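Local coordinates for protein glutaconate coenzyme a-transferase (Acidaminococcus fermentans, PDB 1POI) that transfers the CoA moiety from acetyl-CoA to (R)-2-hydroxyglutarate and related acids such as glutaconate, in the hydroxyglutarate pathway of glutamate degradation, at residues A[11-16]-A[233-238]; A[181-186]-A[218-223]; A[254-259]-A[300-305]; A[277-282]-A[291-296]. One frame throughout, in Å; residues are numbered along the deposited sequence.

Interactions 1 and 2 lie in the parallel-sheet part of the chain, interactions 3 and 4 in the helices and connecting loops that follow it. Interaction 1 packs a ring at the start of an outermost strand of the sheet within this chain. Interaction 2 is more buried, yet it carries a salt bridge. The two touch: V237 CG2 lies 3.5 Å from S183 O. Interaction 3 is buried and joins a backbone bond to leucine packing. Interaction 4 is a surface contact, built on a lysine between a carboxylate and an indole. F259, in segment 254-259, links these last two by meeting W280 edge-to-face. Interactions 1 and 3 stay apart, their nearest atoms about 17 Å from each other.

Interaction 1 (A[11-16]-A[233-238]); sequences AKYVHS and CVDAVV
D235 OD2 accepts the backbone N-H of T207, and D235 turns its CB to the ring of Y13. T207 lies in strand 206-211, next in the sheet, and backbone bonds tie it to both D235 and A236. The carboxylate is therefore engaged with that strand, and the contact with Y13 falls to the methylene group. D235 CB sits over one face of the tyrosine ring, 4.1 Å from its centroid. The line from centroid to carbon is 25° off the ring normal, a CH-pi contact displaced toward the rim. Its closest ring atom is Y13 CE1, 3.7 Å from D235 CB. The ring and carboxylate planes are inclined by 24°. The opposite ring face is covered within the helix by K12, whose CG stands 3.9 Å above the ring plane. The setting is a Rossmann-like alpha/beta fold. Y13 is the last residue of helix 6-13, and V14 leaves the helical conformation. A236 opens strand 236-239, an outermost strand of the seven-stranded parallel sheet within this chain, next to strand 206-211. With Y13 CG beside its backbone N, chi1 -52°, the ring reaches D235 and A236. A236 CB approaches the ring obliquely and lies 3.8 Å from Y13 CE2. I208 and M4 also touch the tyrosine, and A236 packs further on M4 and A9.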
loop_
_atom_site.group_PDB
_atom_site.type_symbol
_atom_site.label_atom_id
_atom_site.label_comp_id
_atom_site.label_asym_id
_atom_site.label_seq_id
_atom_site.Cartn_x
_atom_site.Cartn_y
_atom_site.Cartn_z
ATOM N N ALA A 11 -14.652 34.328 -2.144
ATOM C CA ALA A 11 -14.937 35.687 -2.594
ATOM C C ALA A 11 -14.673 35.859 -4.082
ATOM O O ALA A 11 -15.437 36.514 -4.792
ATOM C CB ALA A 11 -14.097 36.662 -1.820
ATOM N N LYS A 12 -13.556 35.298 -4.528
ATOM C CA LYS A 12 -13.148 35.368 -5.918
ATOM C C LYS A 12 -13.994 34.522 -6.864
ATOM O O LYS A 12 -14.528 35.044 -7.837
ATOM C CB LYS A 12 -11.675 34.992 -6.040
ATOM C CG LYS A 12 -11.126 35.100 -7.433
ATOM C CD LYS A 12 -9.603 35.003 -7.412
ATOM C CE LYS A 12 -8.994 35.162 -8.813
ATOM N NZ LYS A 12 -7.494 35.223 -8.767
ATOM N N TYR A 13 -14.178 33.241 -6.562
ATOM C CA TYR A 13 -14.937 32.362 -7.460
ATOM C C TYR A 13 -16.426 32.185 -7.209
ATOM O O TYR A 13 -17.086 31.515 -8.006
ATOM C CB TYR A 13 -14.269 30.991 -7.551
ATOM C CG TYR A 13 -12.817 31.070 -7.899
ATOM C CD1 TYR A 13 -12.409 31.242 -9.222
ATOM C CD2 TYR A 13 -11.850 31.059 -6.913
ATOM C CE1 TYR A 13 -11.064 31.410 -9.557
ATOM C CE2 TYR A 13 -10.493 31.224 -7.232
ATOM C CZ TYR A 13 -10.116 31.400 -8.557
ATOM O OH TYR A 13 -8.788 31.573 -8.890
ATOM N N VAL A 14 -16.967 32.704 -6.105
ATOM C CA VAL A 14 -18.406 32.548 -5.871
ATOM C C VAL A 14 -19.019 33.934 -5.801
ATOM O O VAL A 14 -18.402 34.868 -5.254
ATOM C CB VAL A 14 -18.729 31.729 -4.597
ATOM C CG1 VAL A 14 -20.133 31.080 -4.708
ATOM C CG2 VAL A 14 -17.678 30.642 -4.403
ATOM N N HIS A 15 -20.217 34.065 -6.384
ATOM C CA HIS A 15 -20.944 35.340 -6.487
ATOM C C HIS A 15 -22.431 35.081 -6.427
ATOM O O HIS A 15 -22.901 34.030 -6.878
ATOM C CB HIS A 15 -20.692 35.996 -7.866
ATOM C CG HIS A 15 -19.251 36.049 -8.267
ATOM N ND1 HIS A 15 -18.353 36.939 -7.717
ATOM C CD2 HIS A 15 -18.535 35.276 -9.116
ATOM C CE1 HIS A 15 -17.144 36.709 -8.198
ATOM N NE2 HIS A 15 -17.226 35.703 -9.050
ATOM N N SER A 16 -23.184 36.056 -5.932
ATOM C CA SER A 16 -24.631 35.919 -5.885
ATOM C C SER A 16 -25.059 35.776 -7.348
ATOM O O SER A 16 -24.340 36.227 -8.250
ATOM C CB SER A 16 -25.266 37.164 -5.273
ATOM O OG SER A 16 -24.640 37.504 -4.054
ATOM N N CYS A 233 -8.783 21.411 -14.246
ATOM C CA CYS A 233 -10.183 21.661 -13.897
ATOM C C CYS A 233 -10.397 22.342 -12.561
ATOM O O CYS A 233 -11.521 22.684 -12.225
ATOM C CB CYS A 233 -10.957 20.344 -13.863
ATOM S SG CYS A 233 -10.801 19.322 -15.333
ATOM N N VAL A 234 -9.323 22.565 -11.821
ATOM C CA VAL A 234 -9.399 23.132 -10.488
ATOM C C VAL A 234 -8.789 24.530 -10.354
ATOM O O VAL A 234 -7.614 24.738 -10.689
ATOM C CB VAL A 234 -8.701 22.149 -9.510
ATOM C CG1 VAL A 234 -8.484 22.773 -8.146
ATOM C CG2 VAL A 234 -9.505 20.863 -9.422
ATOM N N ASP A 235 -9.557 25.468 -9.788
ATOM C CA ASP A 235 -9.098 26.858 -9.606
ATOM C C ASP A 235 -8.599 27.250 -8.230
ATOM O O ASP A 235 -7.600 27.959 -8.124
ATOM C CB ASP A 235 -10.193 27.812 -10.017
ATOM C CG ASP A 235 -10.561 27.629 -11.416
ATOM O OD1 ASP A 235 -9.733 28.050 -12.255
ATOM O OD2 ASP A 235 -11.629 27.013 -11.672
ATOM N N ALA A 236 -9.343 26.864 -7.193
ATOM C CA ALA A 236 -8.961 27.167 -5.797
ATOM C C ALA A 236 -8.817 25.918 -4.915
ATOM O O ALA A 236 -9.754 25.114 -4.813
ATOM C CB ALA A 236 -9.980 28.117 -5.156
ATOM N N VAL A 237 -7.639 25.756 -4.314
ATOM C CA VAL A 237 -7.343 24.650 -3.395
ATOM C C VAL A 237 -7.250 25.253 -2.001
ATOM O O VAL A 237 -6.439 26.150 -1.765
ATOM C CB VAL A 237 -5.995 23.941 -3.699
ATOM C CG1 VAL A 237 -5.655 22.998 -2.573
ATOM C CG2 VAL A 237 -6.084 23.135 -4.968
ATOM N N VAL A 238 -8.083 24.766 -1.088
ATOM C CA VAL A 238 -8.102 25.273 0.289
ATOM C C VAL A 238 -7.916 24.165 1.346
ATOM O O VAL A 238 -8.659 23.181 1.367
ATOM C CB VAL A 238 -9.454 26.002 0.591
ATOM C CG1 VAL A 238 -9.401 26.663 1.945
ATOM C CG2 VAL A 238 -9.786 27.014 -0.496
#

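Interaction 2 (A[181-186]-A[218-223]); sequences QASPDG and EEIRRD
D185 and R221 meet through a turned-in aspartate and a stretched-out arginine. D185 CG stands between its own backbone N and carbonyl carbon, chi1 70°, and R221 CG lies beside its backbone N, with the chain extended from there to NE. The two side chains come from opposite directions. R221 NH2 gives a hydrogen bond of 2.6 Å to D185 OD2, bent at 144°, within a salt bridge. The oxygen lies near the guanidinium plane, at its edge, and is met on the syn side, somewhat out of the carboxylate plane. The carboxylate and guanidinium planes are 72° apart, so one nitrogen reaches one oxygen and the groups do not pair side by side. D185 OD1 is bound to T187 OG1. R221 NH2 has a second salt bridge, to an acidic side chain of the chain of another protein. Beside this charged pair I220 packs on the serine and the backbone. I220 CG2 rests 3.7 Å from S183 CB, and I220 CD1 approaches the backbone at 4.2 Å from A182 C. S183 to G186 form a type I beta turn, closed by G186 N to S183 O at 3.1 Å. G186 has positive phi, a conformation in which a CB would collide with the carbonyl O of D185. The turn follows strand 181-182, which lies between 188-189 and 213-214 in a small mixed sheet, and helix 217-221 comes soon after strand 213-214.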
loop_
_atom_site.group_PDB
_atom_site.type_symbol
_atom_site.label_atom_id
_atom_site.label_comp_id
_atom_site.label_asym_id
_atom_site.label_seq_id
_atom_site.Cartn_x
_atom_site.Cartn_y
_atom_site.Cartn_z
ATOM N N GLN A 181 -7.161 14.682 -0.312
ATOM C CA GLN A 181 -5.838 15.232 -0.652
ATOM C C GLN A 181 -5.883 15.984 -1.984
ATOM O O GLN A 181 -6.662 15.629 -2.893
ATOM C CB GLN A 181 -4.787 14.119 -0.760
ATOM C CG GLN A 181 -4.691 13.176 0.420
ATOM C CD GLN A 181 -3.860 11.967 0.092
ATOM O OE1 GLN A 181 -4.306 11.084 -0.645
ATOM N NE2 GLN A 181 -2.636 11.922 0.611
ATOM N N ALA A 182 -5.036 16.998 -2.099
ATOM C CA ALA A 182 -4.949 17.809 -3.302
ATOM C C ALA A 182 -3.557 18.409 -3.357
ATOM O O ALA A 182 -2.856 18.448 -2.345
ATOM C CB ALA A 182 -5.998 18.898 -3.286
ATOM N N SER A 183 -3.112 18.759 -4.556
ATOM C CA SER A 183 -1.789 19.349 -4.741
ATOM C C SER A 183 -1.902 20.865 -4.960
ATOM O O SER A 183 -3.017 21.402 -5.146
ATOM C CB SER A 183 -1.106 18.707 -5.953
ATOM O OG SER A 183 -2.048 18.456 -6.996
ATOM N N PRO A 184 -0.772 21.588 -4.913
ATOM C CA PRO A 184 -0.899 23.025 -5.134
ATOM C C PRO A 184 -1.365 23.337 -6.571
ATOM O O PRO A 184 -1.854 24.420 -6.838
ATOM C CB PRO A 184 0.516 23.524 -4.879
ATOM C CG PRO A 184 0.989 22.593 -3.834
ATOM C CD PRO A 184 0.562 21.273 -4.390
ATOM N N ASP A 185 -1.204 22.404 -7.499
ATOM C CA ASP A 185 -1.639 22.663 -8.858
ATOM C C ASP A 185 -3.058 22.240 -9.120
ATOM O O ASP A 185 -3.498 22.246 -10.269
ATOM C CB ASP A 185 -0.700 22.038 -9.896
ATOM C CG ASP A 185 -0.770 20.508 -9.953
ATOM O OD1 ASP A 185 -1.793 19.884 -9.594
ATOM O OD2 ASP A 185 0.244 19.928 -10.386
ATOM N N GLY A 186 -3.752 21.796 -8.080
ATOM C CA GLY A 186 -5.138 21.400 -8.265
ATOM C C GLY A 186 -5.436 19.929 -8.464
ATOM O O GLY A 186 -6.616 19.573 -8.582
ATOM N N GLU A 218 5.029 16.641 -6.940
ATOM C CA GLU A 218 5.859 15.461 -7.168
ATOM C C GLU A 218 5.217 14.219 -6.524
ATOM O O GLU A 218 5.041 13.200 -7.178
ATOM C CB GLU A 218 7.288 15.655 -6.652
ATOM C CG GLU A 218 8.041 14.319 -6.539
ATOM C CD GLU A 218 9.565 14.445 -6.547
ATOM O OE1 GLU A 218 10.126 15.167 -5.687
ATOM O OE2 GLU A 218 10.204 13.792 -7.412
ATOM N N GLU A 219 4.769 14.362 -5.281
ATOM C CA GLU A 219 4.142 13.287 -4.522
ATOM C C GLU A 219 2.835 12.693 -5.077
ATOM O O GLU A 219 2.688 11.474 -5.187
ATOM C CB GLU A 219 3.917 13.781 -3.089
ATOM C CG GLU A 219 3.337 12.755 -2.134
ATOM C CD GLU A 219 4.235 11.542 -1.945
ATOM O OE1 GLU A 219 5.461 11.618 -2.207
ATOM O OE2 GLU A 219 3.701 10.498 -1.528
ATOM N N ILE A 220 1.876 13.546 -5.398
ATOM C CA ILE A 220 0.570 13.105 -5.892
ATOM C C ILE A 220 0.605 12.415 -7.264
ATOM O O ILE A 220 -0.382 11.811 -7.715
ATOM C CB ILE A 220 -0.436 14.308 -5.869
ATOM C CG1 ILE A 220 -1.874 13.814 -5.920
ATOM C CG2 ILE A 220 -0.191 15.233 -7.026
ATOM C CD1 ILE A 220 -2.853 14.770 -5.258
ATOM N N ARG A 221 1.754 12.486 -7.917
ATOM C CA ARG A 221 1.910 11.875 -9.219
ATOM C C ARG A 221 2.598 10.531 -9.133
ATOM O O ARG A 221 2.532 9.746 -10.081
ATOM C CB ARG A 221 2.679 12.802 -10.138
ATOM C CG ARG A 221 1.869 13.984 -10.544
ATOM C CD ARG A 221 2.733 15.189 -10.846
ATOM N NE ARG A 221 1.885 16.379 -10.854
ATOM C CZ ARG A 221 0.953 16.611 -11.771
ATOM N NH1 ARG A 221 0.761 15.747 -12.764
ATOM N NH2 ARG A 221 0.151 17.655 -11.649
ATOM N N ARG A 222 3.242 10.262 -7.994
ATOM C CA ARG A 222 3.932 8.994 -7.753
ATOM C C ARG A 222 3.056 7.773 -8.110
ATOM O O ARG A 222 3.580 6.723 -8.466
ATOM C CB ARG A 222 4.405 8.908 -6.293
ATOM C CG ARG A 222 5.904 9.106 -6.084
ATOM C CD ARG A 222 6.389 10.443 -6.606
ATOM N NE ARG A 222 7.845 10.593 -6.532
ATOM C CZ ARG A 222 8.535 10.793 -5.408
ATOM N NH1 ARG A 222 7.912 10.876 -4.235
ATOM N NH2 ARG A 222 9.862 10.862 -5.447
ATOM N N ASP A 223 1.740 7.897 -7.977
ATOM C CA ASP A 223 0.825 6.827 -8.339
ATOM C C ASP A 223 -0.396 7.485 -8.997
ATOM O O ASP A 223 -1.435 7.676 -8.371
ATOM C CB ASP A 223 0.422 5.997 -7.118
ATOM C CG ASP A 223 -0.596 4.891 -7.457
ATOM O OD1 ASP A 223 -0.986 4.720 -8.635
ATOM O OD2 ASP A 223 -1.008 4.179 -6.529
#

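Interaction 3 (A[254-259]-A[300-305]); sequences DYDNPF and INLKVV
L302 O receives the backbone N-H of D254 at 2.7 Å, a fairly straight bond of 160°. Its donor is tilted 25° from the carbonyl plane. The bond joins a type I beta turn, I300 to K303, to the run leading into helix 257-266, where D256 is the N-cap. The turn comes at the end of helix 296-300. The leucine side chain lies against D254 to D256. L302 CD2 lies against the backbone, 3.3 Å from Y255 O, and L302 CD1 comes within 3.5 Å of D256 OD2. The side chains of D256 and L302 cross at about a right angle. D256 CG is anti to its backbone N, chi1 -169°, which places the carboxylate at the helix start. There D256 OD1 accepts F259 N at 3.1 Å, the capping bond, and forms a salt bridge with R298. D256 OD2 is bound to H245 NE2. With an alanine here, the helix would probably lose its cap, R298 and H245 would be left without their acidic mate, and a gap would open beside L302 CD1. Farther out, D254 OD2 holds H311 N and a basic side chain of the chain of another protein, an interface that Y255 OH also joins. D254 OD1 accepts Y255 N at 2.7 Å, and the same oxygen stands 3.3 Å above the plane of the Y255 ring, toward its rim.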
loop_
_atom_site.group_PDB
_atom_site.type_symbol
_atom_site.label_atom_id
_atom_site.label_comp_id
_atom_site.label_asym_id
_atom_site.label_seq_id
_atom_site.Cartn_x
_atom_site.Cartn_y
_atom_site.Cartn_z
ATOM N N ASP A 254 -15.898 9.632 10.772
ATOM C CA ASP A 254 -17.300 9.270 10.713
ATOM C C ASP A 254 -18.224 10.483 10.983
ATOM O O ASP A 254 -17.756 11.541 11.452
ATOM C CB ASP A 254 -17.485 8.193 11.770
ATOM C CG ASP A 254 -18.612 7.260 11.459
ATOM O OD1 ASP A 254 -19.498 7.637 10.668
ATOM O OD2 ASP A 254 -18.610 6.132 12.013
ATOM N N TYR A 255 -19.522 10.364 10.696
ATOM C CA TYR A 255 -20.397 11.493 10.956
ATOM C C TYR A 255 -20.491 11.778 12.439
ATOM O O TYR A 255 -20.331 10.892 13.264
ATOM C CB TYR A 255 -21.798 11.356 10.345
ATOM C CG TYR A 255 -22.457 9.991 10.319
ATOM C CD1 TYR A 255 -22.391 9.112 11.394
ATOM C CD2 TYR A 255 -23.133 9.569 9.179
ATOM C CE1 TYR A 255 -22.978 7.837 11.325
ATOM C CE2 TYR A 255 -23.723 8.305 9.099
ATOM C CZ TYR A 255 -23.638 7.444 10.171
ATOM O OH TYR A 255 -24.213 6.192 10.049
ATOM N N ASP A 256 -20.734 13.034 12.769
ATOM C CA ASP A 256 -20.852 13.484 14.137
ATOM C C ASP A 256 -22.327 13.474 14.470
ATOM O O ASP A 256 -22.989 14.493 14.365
ATOM C CB ASP A 256 -20.300 14.899 14.242
ATOM C CG ASP A 256 -20.141 15.348 15.652
ATOM O OD1 ASP A 256 -21.095 15.170 16.426
ATOM O OD2 ASP A 256 -19.068 15.887 16.003
ATOM N N ASN A 257 -22.838 12.321 14.882
ATOM C CA ASN A 257 -24.247 12.148 15.222
ATOM C C ASN A 257 -24.862 13.050 16.281
ATOM O O ASN A 257 -26.058 13.354 16.213
ATOM C CB ASN A 257 -24.531 10.715 15.580
ATOM C CG ASN A 257 -25.632 10.157 14.754
ATOM O OD1 ASN A 257 -26.718 9.918 15.266
ATOM N ND2 ASN A 257 -25.356 9.875 13.480
ATOM N N PRO A 258 -24.114 13.353 17.364
ATOM C CA PRO A 258 -24.698 14.241 18.380
ATOM C C PRO A 258 -24.992 15.589 17.690
ATOM O O PRO A 258 -26.124 16.096 17.716
ATOM C CB PRO A 258 -23.568 14.369 19.397
ATOM C CG PRO A 258 -22.927 13.024 19.343
ATOM C CD PRO A 258 -22.870 12.730 17.862
ATOM N N PHE A 259 -23.976 16.121 17.005
ATOM C CA PHE A 259 -24.093 17.382 16.279
ATOM C C PHE A 259 -25.281 17.363 15.303
ATOM O O PHE A 259 -26.138 18.236 15.361
ATOM C CB PHE A 259 -22.806 17.657 15.530
ATOM C CG PHE A 259 -22.703 19.046 15.010
ATOM C CD1 PHE A 259 -23.531 19.483 13.982
ATOM C CD2 PHE A 259 -21.757 19.925 15.535
ATOM C CE1 PHE A 259 -23.418 20.781 13.480
ATOM C CE2 PHE A 259 -21.635 21.230 15.040
ATOM C CZ PHE A 259 -22.465 21.657 14.013
ATOM N N ILE A 300 -11.079 13.669 17.375
ATOM C CA ILE A 300 -10.326 12.413 17.463
ATOM C C ILE A 300 -11.257 11.207 17.579
ATOM O O ILE A 300 -11.034 10.177 16.941
ATOM C CB ILE A 300 -9.402 12.417 18.683
ATOM C CG1 ILE A 300 -8.273 13.425 18.467
ATOM C CG2 ILE A 300 -8.867 11.025 18.940
ATOM C CD1 ILE A 300 -7.201 13.423 19.550
ATOM N N ASN A 301 -12.325 11.340 18.350
ATOM C CA ASN A 301 -13.249 10.224 18.525
ATOM C C ASN A 301 -14.183 9.984 17.367
ATOM O O ASN A 301 -15.155 9.248 17.490
ATOM C CB ASN A 301 -14.045 10.382 19.823
ATOM C CG ASN A 301 -13.149 10.631 21.022
ATOM O OD1 ASN A 301 -13.608 11.103 22.058
ATOM N ND2 ASN A 301 -11.859 10.330 20.885
ATOM N N LEU A 302 -13.909 10.631 16.247
ATOM C CA LEU A 302 -14.742 10.468 15.065
ATOM C C LEU A 302 -13.958 9.680 14.030
ATOM O O LEU A 302 -14.509 9.243 13.023
ATOM C CB LEU A 302 -15.140 11.838 14.499
ATOM C CG LEU A 302 -16.343 12.571 15.118
ATOM C CD1 LEU A 302 -16.495 13.961 14.519
ATOM C CD2 LEU A 302 -17.615 11.788 14.876
ATOM N N LYS A 303 -12.677 9.474 14.299
ATOM C CA LYS A 303 -11.826 8.760 13.375
ATOM C C LYS A 303 -12.253 7.350 12.999
ATOM O O LYS A 303 -12.869 6.617 13.774
ATOM C CB LYS A 303 -10.376 8.790 13.851
ATOM C CG LYS A 303 -9.800 10.212 13.805
ATOM C CD LYS A 303 -8.342 10.290 14.238
ATOM C CE LYS A 303 -7.936 11.748 14.373
ATOM N NZ LYS A 303 -6.617 11.926 15.047
ATOM N N VAL A 304 -11.969 7.012 11.753
ATOM C CA VAL A 304 -12.290 5.714 11.185
ATOM C C VAL A 304 -11.332 4.633 11.727
ATOM O O VAL A 304 -10.148 4.907 11.988
ATOM C CB VAL A 304 -12.229 5.839 9.619
ATOM C CG1 VAL A 304 -11.456 4.701 8.961
ATOM C CG2 VAL A 304 -13.620 5.963 9.060
ATOM N N VAL A 305 -11.859 3.428 11.951
ATOM C CA VAL A 305 -11.060 2.293 12.437
ATOM C C VAL A 305 -10.681 1.456 11.217
ATOM O O VAL A 305 -11.575 0.923 10.523
ATOM C CB VAL A 305 -11.882 1.400 13.426
ATOM C CG1 VAL A 305 -11.086 0.143 13.810
ATOM C CG2 VAL A 305 -12.275 2.211 14.688
#

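Interaction 4 (A[277-282]-A[291-296]); sequences CKEWVF and LNKLGA
K293 reaches from helix 287-294 across to E279 and W280 on helix 270-282, giving a cation-pi contact and a salt bridge between two consecutive helices. Its CB passes W280 CZ3 at 4.1 Å. CG comes closer, 3.5 Å from the same W280 CZ3, so the aliphatic chain runs over the outer part of the indole. CD then leaves the ring, and CE approaches E279 OE2 at 3.7 Å. A bend at the last torsion, chi4 -58°, brings the tip back over the indole. There K293 NZ is 3.1 Å from the centroid of the six-membered ring of W280 and 20° off its normal. The same NZ gives a hydrogen bond of 3.0 Å to E279 OE2, met from above the carboxylate plane (46° out of it). E279 CG lies toward the rim of the same indole face. The ammonium group is thus held by a carboxylate and a ring together, on the exposed side of the helices. L294 CD2 packs obliquely on the indole, 4.0 Å from W280 CZ3. F276 and F259 also meet this ring. An alanine in place of W280 would probably cost the K293 ammonium its ring partner and open a gap beside L294 and F259. The tryptophan sits in a wider pi-type turn, where C277 O accepts both V281 N at 2.8 Å and F282 N at 3.1 Å, from opposite faces of its carbonyl plane.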
loop_
_atom_site.group_PDB
_atom_site.type_symbol
_atom_site.label_atom_id
_atom_site.label_comp_id
_atom_site.label_asym_id
_atom_site.label_seq_id
_atom_site.Cartn_x
_atom_site.Cartn_y
_atom_site.Cartn_z
ATOM N N CYS A 277 -27.325 29.347 13.819
ATOM C CA CYS A 277 -26.428 29.927 12.826
ATOM C C CYS A 277 -25.583 31.057 13.368
ATOM O O CYS A 277 -24.406 31.156 13.016
ATOM C CB CYS A 277 -27.168 30.397 11.578
ATOM S SG CYS A 277 -27.851 29.084 10.579
ATOM N N LYS A 278 -26.156 31.925 14.198
ATOM C CA LYS A 278 -25.360 33.021 14.739
ATOM C C LYS A 278 -24.136 32.522 15.530
ATOM O O LYS A 278 -23.053 33.100 15.436
ATOM C CB LYS A 278 -26.191 33.963 15.608
ATOM C CG LYS A 278 -25.321 35.093 16.138
ATOM C CD LYS A 278 -26.058 36.150 16.915
ATOM C CE LYS A 278 -25.050 37.202 17.345
ATOM N NZ LYS A 278 -25.686 38.473 17.794
ATOM N N GLU A 279 -24.312 31.426 16.269
ATOM C CA GLU A 279 -23.247 30.832 17.070
ATOM C C GLU A 279 -22.196 30.064 16.283
ATOM O O GLU A 279 -20.996 30.302 16.440
ATOM C CB GLU A 279 -23.859 29.899 18.104
ATOM C CG GLU A 279 -22.850 29.131 18.929
ATOM C CD GLU A 279 -23.516 28.092 19.813
ATOM O OE1 GLU A 279 -24.719 27.819 19.601
ATOM O OE2 GLU A 279 -22.844 27.553 20.718
ATOM N N TRP A 280 -22.652 29.129 15.452
ATOM C CA TRP A 280 -21.750 28.287 14.650
ATOM C C TRP A 280 -21.191 28.890 13.351
ATOM O O TRP A 280 -20.044 28.607 12.967
ATOM C CB TRP A 280 -22.419 26.939 14.365
ATOM C CG TRP A 280 -22.574 26.117 15.607
ATOM C CD1 TRP A 280 -23.686 26.010 16.385
ATOM C CD2 TRP A 280 -21.543 25.389 16.281
ATOM N NE1 TRP A 280 -23.407 25.284 17.513
ATOM C CE2 TRP A 280 -22.101 24.888 17.475
ATOM C CE3 TRP A 280 -20.197 25.115 15.991
ATOM C CZ2 TRP A 280 -21.368 24.132 18.378
ATOM C CZ3 TRP A 280 -19.464 24.359 16.899
ATOM C CH2 TRP A 280 -20.057 23.879 18.076
ATOM N N VAL A 281 -21.986 29.737 12.695
ATOM C CA VAL A 281 -21.576 30.364 11.449
ATOM C C VAL A 281 -21.104 31.815 11.553
ATOM O O VAL A 281 -19.895 32.112 11.532
ATOM C CB VAL A 281 -22.714 30.312 10.425
ATOM C CG1 VAL A 281 -22.230 30.820 9.082
ATOM C CG2 VAL A 281 -23.248 28.894 10.307
ATOM N N PHE A 282 -22.069 32.709 11.742
ATOM C CA PHE A 282 -21.803 34.138 11.776
ATOM C C PHE A 282 -20.863 34.646 12.847
ATOM O O PHE A 282 -20.084 35.566 12.598
ATOM C CB PHE A 282 -23.118 34.890 11.761
ATOM C CG PHE A 282 -24.028 34.462 10.637
ATOM C CD1 PHE A 282 -23.657 34.669 9.303
ATOM C CD2 PHE A 282 -25.230 33.806 10.904
ATOM C CE1 PHE A 282 -24.458 34.229 8.263
ATOM C CE2 PHE A 282 -26.054 33.350 9.852
ATOM C CZ PHE A 282 -25.669 33.563 8.530
ATOM N N LEU A 291 -13.150 24.433 14.479
ATOM C CA LEU A 291 -12.461 23.247 14.994
ATOM C C LEU A 291 -12.196 23.380 16.482
ATOM O O LEU A 291 -12.470 22.460 17.270
ATOM C CB LEU A 291 -11.147 23.009 14.238
ATOM C CG LEU A 291 -11.345 22.697 12.750
ATOM C CD1 LEU A 291 -10.007 22.456 12.104
ATOM C CD2 LEU A 291 -12.274 21.489 12.545
ATOM N N ASN A 292 -11.704 24.546 16.877
ATOM C CA ASN A 292 -11.402 24.777 18.266
ATOM C C ASN A 292 -12.650 24.759 19.139
ATOM O O ASN A 292 -12.659 24.167 20.218
ATOM C CB ASN A 292 -10.578 26.038 18.402
ATOM C CG ASN A 292 -9.135 25.804 18.049
ATOM O OD1 ASN A 292 -8.706 24.666 17.934
ATOM N ND2 ASN A 292 -8.369 26.866 17.894
ATOM N N LYS A 293 -13.733 25.314 18.617
ATOM C CA LYS A 293 -14.996 25.339 19.338
ATOM C C LYS A 293 -15.358 23.902 19.653
ATOM O O LYS A 293 -15.728 23.591 20.775
ATOM C CB LYS A 293 -16.085 25.977 18.471
ATOM C CG LYS A 293 -17.439 26.054 19.124
ATOM C CD LYS A 293 -17.968 27.491 19.199
ATOM C CE LYS A 293 -19.233 27.556 20.051
ATOM N NZ LYS A 293 -20.303 26.662 19.493
ATOM N N LEU A 294 -15.237 23.031 18.657
ATOM C CA LEU A 294 -15.527 21.609 18.813
ATOM C C LEU A 294 -14.614 20.950 19.853
ATOM O O LEU A 294 -15.084 20.191 20.704
ATOM C CB LEU A 294 -15.384 20.885 17.482
ATOM C CG LEU A 294 -16.508 21.152 16.491
ATOM C CD1 LEU A 294 -16.184 20.469 15.207
ATOM C CD2 LEU A 294 -17.846 20.665 17.037
ATOM N N GLY A 295 -13.320 21.249 19.803
ATOM C CA GLY A 295 -12.411 20.670 20.773
ATOM C C GLY A 295 -11.703 19.456 20.209
ATOM O O GLY A 295 -12.302 18.692 19.439
ATOM N N ALA A 296 -10.448 19.272 20.644
ATOM C CA ALA A 296 -9.566 18.188 20.220
ATOM C C ALA A 296 -10.144 16.794 20.329
ATOM O O ALA A 296 -10.479 16.194 19.308
ATOM C CB ALA A 296 -8.238 18.252 20.972
#